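Local coordinates for uncharacterized protein (Parabacteroides merdae, PDB 4R7F), which is of unknown function but is built from immunoglobulin-like beta-sandwich domains, the first related to a type 9 secretion system plug protein, at residues Ser48-Tyr53 with Ser97-Leu102; Ala54-His59 with Gly77-Thr82; Ser67-Ile72 with Ala385-Leu390. One frame throughout, in Å; residues are numbered along the deposited sequence. Where two conformers were deposited one is given.

Interaction 1: Ser48-Tyr53 with Ser97-Leu102; sequences SGYTRY and SNYRLL
Tyr-99 carries this contact: it stands out from strand 96-103 and brings its phenol end up against the loop 48-53, where Tyr-53 and Tyr-50 meet it. Tyr-53 does so most closely. The CD2-CE2 edge of its ring is set over one face of Tyr-99, near the hydroxyl end, with Tyr-53 CE2 3.5 Å from Tyr-99 CZ. The ring centroids are 5.0 Å apart and the planes are turned 75° to each other, a T-shaped (edge-to-face) pair. Tyr-50 comes from another direction, its CG anti to the backbone N (chi1 170°), and meets Tyr-99 edge to edge: Tyr-50 CE1 is 4.0 Å from Tyr-99 CE2. Tyr-50 and Gly-49 are poorly ordered, so this flank is less firmly fixed than the Tyr-53 side.

No direct hydrogen bond crosses between the segments; a water does the polar work. It bonds Tyr-99 OH at 2.9 Å, and weakly also Gly-49 O and Tyr-53 OH, so the ends of both phenols and the loop backbone share one solvent molecule. Ser-97 OG, by contrast, is buried here and finds no partner, lying 3.7 Å from Gly-49 O.

The loop 48-53 passes from strand 39-46 in one sheet to strand 53-60 in the other, a crossing between the layers of the E-set sandwich. Phe-43 of strand 39-46 stacks with Tyr-99, Phe-86 of strand 86-88 with Tyr-50, and Tyr-53 also packs on Val-120 of strand 114-122.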
loop_
_atom_site.group_PDB
_atom_site.type_symbol
_atom_site.label_atom_id
_atom_site.label_comp_id
_atom_site.label_asym_id
_atom_site.label_seq_id
_atom_site.Cartn_x
_atom_site.Cartn_y
_atom_site.Cartn_z
ATOM N N SER A 48 10.638 7.505 38.766
ATOM C CA SER A 48 12.052 7.823 38.530
ATOM C C SER A 48 12.908 6.567 38.653
ATOM O O SER A 48 13.921 6.430 37.962
ATOM C CB SER A 48 12.543 8.918 39.488
ATOM O OG SER A 48 11.600 9.163 40.522
ATOM N N GLY A 49 12.489 5.657 39.532
ATOM C CA GLY A 49 13.178 4.389 39.711
ATOM C C GLY A 49 13.610 3.748 38.399
ATOM O O GLY A 49 12.816 3.634 37.444
ATOM N N TYR A 50 14.894 3.386 38.333
ATOM C CA TYR A 50 15.309 2.290 37.478
ATOM C C TYR A 50 14.839 1.038 38.219
ATOM O O TYR A 50 14.905 0.950 39.469
ATOM C CB TYR A 50 16.826 2.223 37.208
ATOM C CG TYR A 50 17.216 0.923 36.509
ATOM C CD1 TYR A 50 16.522 0.507 35.366
ATOM C CD2 TYR A 50 18.243 0.092 36.999
ATOM C CE1 TYR A 50 16.829 -0.683 34.719
ATOM C CE2 TYR A 50 18.560 -1.110 36.347
ATOM C CZ TYR A 50 17.841 -1.493 35.201
ATOM O OH TYR A 50 18.081 -2.667 34.505
ATOM N N THR A 51 14.331 0.101 37.427
ATOM C CA THR A 51 13.759 -1.134 37.904
ATOM C C THR A 51 14.328 -2.228 37.022
ATOM O O THR A 51 14.544 -2.008 35.828
ATOM C CB THR A 51 12.234 -1.061 37.746
ATOM O OG1 THR A 51 11.732 0.009 38.548
ATOM C CG2 THR A 51 11.550 -2.364 38.140
ATOM N N ARG A 52 14.589 -3.394 37.601
ATOM C CA ARG A 52 15.137 -4.525 36.844
ATOM C C ARG A 52 13.989 -5.368 36.316
ATOM O O ARG A 52 13.287 -6.004 37.100
ATOM C CB ARG A 52 16.035 -5.403 37.729
ATOM C CG ARG A 52 17.319 -4.742 38.203
ATOM C CD ARG A 52 18.401 -4.748 37.131
ATOM N NE ARG A 52 19.188 -5.982 37.159
ATOM C CZ ARG A 52 20.305 -6.189 36.465
ATOM N NH1 ARG A 52 20.799 -5.250 35.661
ATOM N NH2 ARG A 52 20.935 -7.353 36.569
ATOM N N TYR A 53 13.782 -5.364 34.998
ATOM C CA TYR A 53 12.788 -6.258 34.414
ATOM C C TYR A 53 13.464 -7.393 33.673
ATOM O O TYR A 53 14.485 -7.196 33.014
ATOM C CB TYR A 53 11.869 -5.536 33.429
ATOM C CG TYR A 53 11.105 -4.360 33.977
ATOM C CD1 TYR A 53 10.051 -4.533 34.865
ATOM C CD2 TYR A 53 11.384 -3.060 33.538
ATOM C CE1 TYR A 53 9.321 -3.437 35.344
ATOM C CE2 TYR A 53 10.656 -1.963 34.002
ATOM C CZ TYR A 53 9.642 -2.154 34.912
ATOM O OH TYR A 53 8.964 -1.049 35.381
ATOM N N SER A 97 11.093 5.793 32.530
ATOM C CA SER A 97 12.208 5.227 31.772
ATOM C C SER A 97 11.600 4.459 30.578
ATOM O O SER A 97 10.521 3.925 30.664
ATOM C CB SER A 97 13.107 4.320 32.643
ATOM O OG SER A 97 13.247 4.784 33.982
ATOM N N ASN A 98 12.312 4.443 29.467
ATOM C CA ASN A 98 11.892 3.801 28.250
ATOM C C ASN A 98 12.794 2.610 27.987
ATOM O O ASN A 98 14.016 2.743 28.031
ATOM C CB ASN A 98 12.021 4.802 27.103
ATOM C CG ASN A 98 11.745 4.190 25.764
ATOM O OD1 ASN A 98 12.613 4.175 24.876
ATOM N ND2 ASN A 98 10.518 3.684 25.600
ATOM N N TYR A 99 12.179 1.471 27.682
ATOM C CA TYR A 99 12.839 0.175 27.582
ATOM C C TYR A 99 12.619 -0.412 26.201
ATOM O O TYR A 99 11.584 -0.215 25.571
ATOM C CB TYR A 99 12.250 -0.794 28.594
ATOM C CG TYR A 99 12.480 -0.398 30.037
ATOM C CD1 TYR A 99 11.687 0.566 30.643
ATOM C CD2 TYR A 99 13.505 -0.990 30.801
ATOM C CE1 TYR A 99 11.896 0.943 31.957
ATOM C CE2 TYR A 99 13.720 -0.624 32.130
ATOM C CZ TYR A 99 12.924 0.361 32.695
ATOM O OH TYR A 99 13.098 0.743 34.003
ATOM N N ARG A 100 13.586 -1.173 25.748
ATOM C CA ARG A 100 13.582 -1.728 24.406
ATOM C C ARG A 100 14.232 -3.089 24.480
ATOM O O ARG A 100 15.315 -3.231 25.036
ATOM C CB ARG A 100 14.358 -0.827 23.482
ATOM C CG ARG A 100 14.396 -1.250 22.031
ATOM C CD ARG A 100 14.480 0.020 21.189
ATOM N NE ARG A 100 15.225 -0.142 19.955
ATOM C CZ ARG A 100 16.545 -0.264 19.907
ATOM N NH1 ARG A 100 17.271 -0.271 21.025
ATOM N NH2 ARG A 100 17.142 -0.408 18.736
ATOM N N LEU A 101 13.519 -4.075 23.952
ATOM C CA LEU A 101 13.960 -5.448 23.832
ATOM C C LEU A 101 13.760 -5.826 22.383
ATOM O O LEU A 101 12.644 -5.721 21.859
ATOM C CB LEU A 101 13.111 -6.348 24.727
ATOM C CG LEU A 101 13.261 -7.856 24.567
ATOM C CD1 LEU A 101 14.646 -8.317 24.991
ATOM C CD2 LEU A 101 12.228 -8.545 25.414
ATOM N N LEU A 102 14.848 -6.212 21.729
ATOM C CA LEU A 102 14.782 -6.780 20.398
ATOM C C LEU A 102 14.893 -8.303 20.484
ATOM O O LEU A 102 15.677 -8.848 21.279
ATOM C CB LEU A 102 15.904 -6.237 19.539
ATOM C CG LEU A 102 15.960 -4.723 19.459
ATOM C CD1 LEU A 102 17.107 -4.298 18.558
ATOM C CD2 LEU A 102 14.639 -4.183 18.954
HETATM O O HOH W 1 10.822 1.692 35.567
#

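Interaction 2: Ala54-His59 with Gly77-Thr82; sequences AYNVVH and GFQGTT
Two carbonyl oxygens and one glutamine side chain hold 77-82 along strand 54-59. Tyr-55 N gives a hydrogen bond to Thr-81 O, 3.0 Å long with 147° at the hydrogen and lying in the carbonyl plane; the same oxygen also takes a CH...O contact from Ala-54 CA. In return Tyr-55 O faces two amides. Gly-80 N bonds it at 2.9 Å from above the carbonyl plane, and Thr-81 N adds a weak bond at 3.5 Å. Two residues opposite one make this a G1 beta bulge, and Gly-80 has the positive phi (76°) that favours glycine at its first position. Beyond the bulge Ala-54 and Thr-82 form a non-hydrogen-bonded antiparallel pair.

On the other side of the bulge regular pairing gives way to a side chain. Gln-79, bent at chi2 (-71°), turns its amide to Val-57 and bonds its backbone N and O, much as the N-H and C=O of one residue opposite it would in a hydrogen-bonded antiparallel pair. Val-57 N reaches Gln-79 OE1 on a lone pair at 2.9 Å, nearly straight, and Gln-79 NE2 gives to Val-57 O at 3.1 Å.

Tyr-55, with CG in the crowded position between N and carbonyl carbon, runs alongside Thr-81, its CE1 3.7 Å from Thr-81 CB. Leu-101 and Leu-103 of the opposing sheet and Ile-118 of strand 114-122 hold that ring. Further out, Tyr-74 of helix 71-74 packs on Gln-79 and gives a second bond to Val-57 O, while Glu-123 accepts from Thr-82 OG1. The N-H and C=O of Tyr-55 and of Val-57 are thus all bonded on this side, although strand 81-82 is only two residues long.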
loop_
_atom_site.group_PDB
_atom_site.type_symbol
_atom_site.label_atom_id
_atom_site.label_comp_id
_atom_site.label_asym_id
_atom_site.label_seq_id
_atom_site.Cartn_x
_atom_site.Cartn_y
_atom_site.Cartn_z
ATOM N N ALA A 54 12.865 -8.574 33.778
ATOM C CA ALA A 54 13.306 -9.756 33.071
ATOM C C ALA A 54 12.125 -10.409 32.306
ATOM O O ALA A 54 10.969 -10.173 32.625
ATOM C CB ALA A 54 13.895 -10.738 34.078
ATOM N N TYR A 55 12.408 -11.251 31.318
ATOM C CA TYR A 55 11.324 -11.877 30.532
ATOM C C TYR A 55 11.445 -13.387 30.351
ATOM O O TYR A 55 12.533 -13.932 30.437
ATOM C CB TYR A 55 11.229 -11.216 29.156
ATOM C CG TYR A 55 12.442 -11.407 28.288
ATOM C CD1 TYR A 55 13.550 -10.583 28.438
ATOM C CD2 TYR A 55 12.480 -12.382 27.298
ATOM C CE1 TYR A 55 14.672 -10.733 27.648
ATOM C CE2 TYR A 55 13.605 -12.533 26.488
ATOM C CZ TYR A 55 14.704 -11.705 26.680
ATOM O OH TYR A 55 15.847 -11.818 25.922
ATOM N N ASN A 56 10.296 -14.034 30.127
ATOM C CA ASN A 56 10.205 -15.414 29.672
ATOM C C ASN A 56 9.586 -15.518 28.280
ATOM O O ASN A 56 8.659 -14.773 27.940
ATOM C CB ASN A 56 9.303 -16.248 30.586
ATOM C CG ASN A 56 9.731 -16.216 32.021
ATOM O OD1 ASN A 56 10.917 -16.223 32.355
ATOM N ND2 ASN A 56 8.754 -16.200 32.888
ATOM N N VAL A 57 10.045 -16.506 27.520
ATOM C CA VAL A 57 9.520 -16.806 26.207
ATOM C C VAL A 57 8.551 -17.984 26.321
ATOM O O VAL A 57 8.902 -19.056 26.841
ATOM C CB VAL A 57 10.677 -17.108 25.241
ATOM C CG1 VAL A 57 10.182 -17.350 23.833
ATOM C CG2 VAL A 57 11.646 -15.939 25.245
ATOM N N VAL A 58 7.320 -17.775 25.853
ATOM C CA VAL A 58 6.307 -18.832 25.848
ATOM C C VAL A 58 5.968 -19.170 24.415
ATOM O O VAL A 58 5.581 -18.303 23.628
ATOM C CB VAL A 58 5.018 -18.438 26.579
ATOM C CG1 VAL A 58 3.996 -19.545 26.453
ATOM C CG2 VAL A 58 5.275 -18.149 28.059
ATOM N N HIS A 59 6.129 -20.439 24.064
ATOM C CA HIS A 59 5.748 -20.865 22.753
ATOM C C HIS A 59 4.269 -21.279 22.764
ATOM O O HIS A 59 3.850 -22.060 23.634
ATOM C CB HIS A 59 6.609 -22.010 22.253
ATOM C CG HIS A 59 6.327 -22.354 20.828
ATOM N ND1 HIS A 59 5.403 -23.308 20.460
ATOM C CD2 HIS A 59 6.778 -21.804 19.677
ATOM C CE1 HIS A 59 5.348 -23.374 19.144
ATOM N NE2 HIS A 59 6.150 -22.451 18.645
ATOM N N GLY A 77 18.950 -20.268 24.626
ATOM C CA GLY A 77 19.099 -19.231 25.638
ATOM C C GLY A 77 18.242 -19.528 26.847
ATOM O O GLY A 77 17.463 -20.481 26.849
ATOM N N PHE A 78 18.374 -18.698 27.881
ATOM C CA PHE A 78 17.690 -18.952 29.152
ATOM C C PHE A 78 16.439 -18.093 29.355
ATOM O O PHE A 78 16.307 -16.987 28.820
ATOM C CB PHE A 78 18.652 -18.735 30.326
ATOM C CG PHE A 78 19.932 -19.510 30.210
ATOM C CD1 PHE A 78 19.931 -20.903 30.309
ATOM C CD2 PHE A 78 21.146 -18.852 30.005
ATOM C CE1 PHE A 78 21.111 -21.622 30.204
ATOM C CE2 PHE A 78 22.327 -19.569 29.904
ATOM C CZ PHE A 78 22.307 -20.955 30.001
ATOM N N GLN A 79 15.523 -18.631 30.146
ATOM C CA GLN A 79 14.425 -17.870 30.675
ATOM C C GLN A 79 14.971 -16.894 31.687
ATOM O O GLN A 79 16.040 -17.114 32.268
ATOM C CB GLN A 79 13.431 -18.783 31.382
ATOM C CG GLN A 79 12.727 -19.788 30.482
ATOM C CD GLN A 79 11.701 -19.171 29.540
ATOM O OE1 GLN A 79 11.927 -18.107 28.942
ATOM N NE2 GLN A 79 10.579 -19.873 29.358
ATOM N N GLY A 80 14.223 -15.825 31.914
ATOM C CA GLY A 80 14.556 -14.878 32.971
ATOM C C GLY A 80 15.705 -13.950 32.626
ATOM O O GLY A 80 16.430 -13.519 33.498
ATOM N N THR A 81 15.847 -13.615 31.351
ATOM C CA THR A 81 16.884 -12.707 30.938
ATOM C C THR A 81 16.538 -11.251 31.270
ATOM O O THR A 81 15.381 -10.834 31.174
ATOM C CB THR A 81 17.103 -12.804 29.435
ATOM O OG1 THR A 81 17.157 -14.186 29.052
ATOM C CG2 THR A 81 18.368 -12.047 29.045
ATOM N N THR A 82 17.577 -10.498 31.624
ATOM C CA THR A 82 17.390 -9.093 31.983
ATOM C C THR A 82 17.208 -8.198 30.744
ATOM O O THR A 82 17.707 -8.455 29.650
ATOM C CB THR A 82 18.512 -8.568 32.926
ATOM O OG1 THR A 82 18.577 -9.400 34.085
ATOM C CG2 THR A 82 18.228 -7.143 33.408
#

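Interaction 3: Ser67-Ile72 with Ala385-Leu390; sequences SQLSPI and ARYDRL
A single backbone oxygen, Arg-386 O, is gripped from two points of the same residue on the far segment. Gln-68 NE2 donates to it directly at 3.0 Å, coming from above the carbonyl plane and bent to 133° at the hydrogen. A water donates to Arg-386 O at 2.7 Å and accepts from Gln-68 N at 2.9 Å, bridging the two backbones. Gln-68 gets there with CG in the crowded position between N and carbonyl carbon (chi1 75°) and the chain extended beyond it. Its CG also lies over one face of the Arg-386 guanidinium, which folds back at chi3 so that NE makes a salt bridge to Glu-73 of helix 71-74.

Next to this polar patch Leu-69 sets CD1 over a face of Tyr-387, a CH-pi contact with the methyl 4.1 Å from the ring centroid, while CD2 lies 4.0 Å from Tyr-387 CD1. The two segments belong to different parts of the fold: 67-72 is the connection that follows strand 53-60 of the first, E-set domain, and 385-390 is the turn entering strand 389-397 of a separate three-stranded sheet. An alanine in place of Leu-69 would remove both methyls from Tyr-387 and would probably loosen the apolar side of this junction.

The loop is shaped by an ST turn, in which Leu-69 N bonds Ser-67 OG at 3.2 Å, and the same hydroxyl is held by His-59 ND1. The His-59 ring also meets Tyr-387, their planes steeply inclined.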
loop_
_atom_site.group_PDB
_atom_site.type_symbol
_atom_site.label_atom_id
_atom_site.label_comp_id
_atom_site.label_asym_id
_atom_site.label_seq_id
_atom_site.Cartn_x
_atom_site.Cartn_y
_atom_site.Cartn_z
ATOM N N SER A 67 1.821 -24.088 23.811
ATOM C CA SER A 67 2.060 -25.378 23.191
ATOM C C SER A 67 2.660 -26.319 24.251
ATOM O O SER A 67 2.978 -25.894 25.358
ATOM C CB SER A 67 2.979 -25.232 21.977
ATOM O OG SER A 67 4.319 -25.082 22.373
ATOM N N GLN A 68 2.820 -27.584 23.898
ATOM C CA GLN A 68 3.467 -28.549 24.784
ATOM C C GLN A 68 5.012 -28.519 24.690
ATOM O O GLN A 68 5.682 -29.324 25.306
ATOM C CB GLN A 68 2.927 -29.952 24.489
ATOM C CG GLN A 68 3.478 -30.549 23.210
ATOM C CD GLN A 68 2.810 -31.860 22.841
ATOM O OE1 GLN A 68 3.021 -32.896 23.490
ATOM N NE2 GLN A 68 2.007 -31.829 21.786
ATOM N N LEU A 69 5.587 -27.591 23.939
ATOM C CA LEU A 69 7.023 -27.588 23.755
ATOM C C LEU A 69 7.692 -27.088 25.009
ATOM O O LEU A 69 7.132 -26.236 25.693
ATOM C CB LEU A 69 7.455 -26.699 22.588
ATOM C CG LEU A 69 6.948 -27.031 21.201
ATOM C CD1 LEU A 69 7.676 -26.143 20.229
ATOM C CD2 LEU A 69 7.251 -28.483 20.881
ATOM N N SER A 70 8.884 -27.635 25.295
ATOM C CA SER A 70 9.744 -27.161 26.386
ATOM C C SER A 70 10.738 -26.147 25.816
ATOM O O SER A 70 11.068 -26.208 24.641
ATOM C CB SER A 70 10.507 -28.325 27.037
ATOM O OG SER A 70 9.640 -29.367 27.463
ATOM N N PRO A 71 11.221 -25.204 26.647
ATOM C CA PRO A 71 12.119 -24.165 26.150
ATOM C C PRO A 71 13.267 -24.624 25.274
ATOM O O PRO A 71 13.611 -23.929 24.311
ATOM C CB PRO A 71 12.667 -23.541 27.429
ATOM C CG PRO A 71 11.565 -23.696 28.412
ATOM C CD PRO A 71 10.939 -25.026 28.088
ATOM N N ILE A 72 13.863 -25.771 25.574
ATOM C CA ILE A 72 15.024 -26.220 24.765
ATOM C C ILE A 72 14.598 -26.570 23.329
ATOM O O ILE A 72 15.375 -26.396 22.387
ATOM C CB ILE A 72 15.854 -27.357 25.449
ATOM C CG1 ILE A 72 17.273 -27.446 24.834
ATOM C CG2 ILE A 72 15.115 -28.703 25.452
ATOM C CD1 ILE A 72 18.105 -26.169 24.974
ATOM N N ALA A 385 2.600 -34.354 14.920
ATOM C CA ALA A 385 3.489 -33.194 15.176
ATOM C C ALA A 385 3.149 -32.634 16.538
ATOM O O ALA A 385 2.006 -32.753 16.983
ATOM C CB ALA A 385 3.335 -32.118 14.106
ATOM N N ARG A 386 4.121 -32.041 17.216
ATOM C CA ARG A 386 3.916 -31.669 18.615
ATOM C C ARG A 386 3.435 -30.224 18.791
ATOM O O ARG A 386 3.120 -29.801 19.913
ATOM C CB ARG A 386 5.206 -31.906 19.403
ATOM C CG ARG A 386 5.674 -33.353 19.399
ATOM C CD ARG A 386 7.068 -33.540 20.007
ATOM N NE ARG A 386 7.385 -32.684 21.169
ATOM C CZ ARG A 386 6.831 -32.800 22.375
ATOM N NH1 ARG A 386 5.878 -33.693 22.587
ATOM N NH2 ARG A 386 7.207 -32.012 23.381
ATOM N N TYR A 387 3.397 -29.462 17.694
ATOM C CA TYR A 387 3.142 -28.014 17.749
ATOM C C TYR A 387 2.732 -27.459 16.387
ATOM O O TYR A 387 2.926 -28.104 15.351
ATOM C CB TYR A 387 4.353 -27.245 18.288
ATOM C CG TYR A 387 5.483 -27.105 17.305
ATOM C CD1 TYR A 387 6.306 -28.196 16.995
ATOM C CD2 TYR A 387 5.706 -25.902 16.639
ATOM C CE1 TYR A 387 7.328 -28.088 16.048
ATOM C CE2 TYR A 387 6.739 -25.777 15.702
ATOM C CZ TYR A 387 7.550 -26.868 15.416
ATOM O OH TYR A 387 8.581 -26.747 14.508
ATOM N N ASP A 388 2.131 -26.274 16.421
ATOM C CA ASP A 388 1.659 -25.589 15.238
ATOM C C ASP A 388 2.778 -24.720 14.665
ATOM O O ASP A 388 3.179 -23.716 15.275
ATOM C CB ASP A 388 0.490 -24.676 15.575
ATOM C CG ASP A 388 -0.805 -25.424 15.843
ATOM O OD1 ASP A 388 -1.018 -26.510 15.285
ATOM O OD2 ASP A 388 -1.644 -24.895 16.602
ATOM N N ARG A 389 3.247 -25.103 13.479
ATOM C CA ARG A 389 4.153 -24.270 12.688
ATOM C C ARG A 389 3.383 -23.225 11.941
ATOM O O ARG A 389 2.246 -23.464 11.512
ATOM C CB ARG A 389 4.923 -25.118 11.687
ATOM C CG ARG A 389 5.896 -26.075 12.354
ATOM C CD ARG A 389 6.285 -27.205 11.423
ATOM N NE ARG A 389 7.113 -26.723 10.317
ATOM C CZ ARG A 389 7.454 -27.473 9.271
ATOM N NH1 ARG A 389 6.993 -28.704 9.165
ATOM N NH2 ARG A 389 8.229 -26.998 8.309
ATOM N N LEU A 390 4.014 -22.072 11.785
ATOM C CA LEU A 390 3.462 -21.008 11.020
ATOM C C LEU A 390 4.201 -21.012 9.680
ATOM O O LEU A 390 5.351 -20.596 9.609
ATOM C CB LEU A 390 3.649 -19.698 11.788
ATOM C CG LEU A 390 3.229 -18.408 11.095
ATOM C CD1 LEU A 390 1.785 -18.526 10.678
ATOM C CD2 LEU A 390 3.426 -17.162 11.951
HETATM O O HOH W 2 1.410 -28.282 21.420
#

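Overall arrangement
From the N terminus, the chain leaves strand 39-46 through the loop 48-53 and runs into strand 53-60, so the first segments of interactions 1 and 2 are continuous. Interaction 2 closes the shorter loop, when 77-82 returns to that strand, and lies within the longer one that interaction 1 closes at strand 96-103. Leu-101 packing on Tyr-55 joins the two across the sandwich. Interaction 3 starts at 67-72, inside both loops, and closes only after some 310 residues, crossing the other two. It touches interaction 2 through His-59, but its centre is about 30 Å from that of interaction 1. Interactions 1 and 2 knit the first domain; interaction 3 ties it to the sheet of strand 389-397.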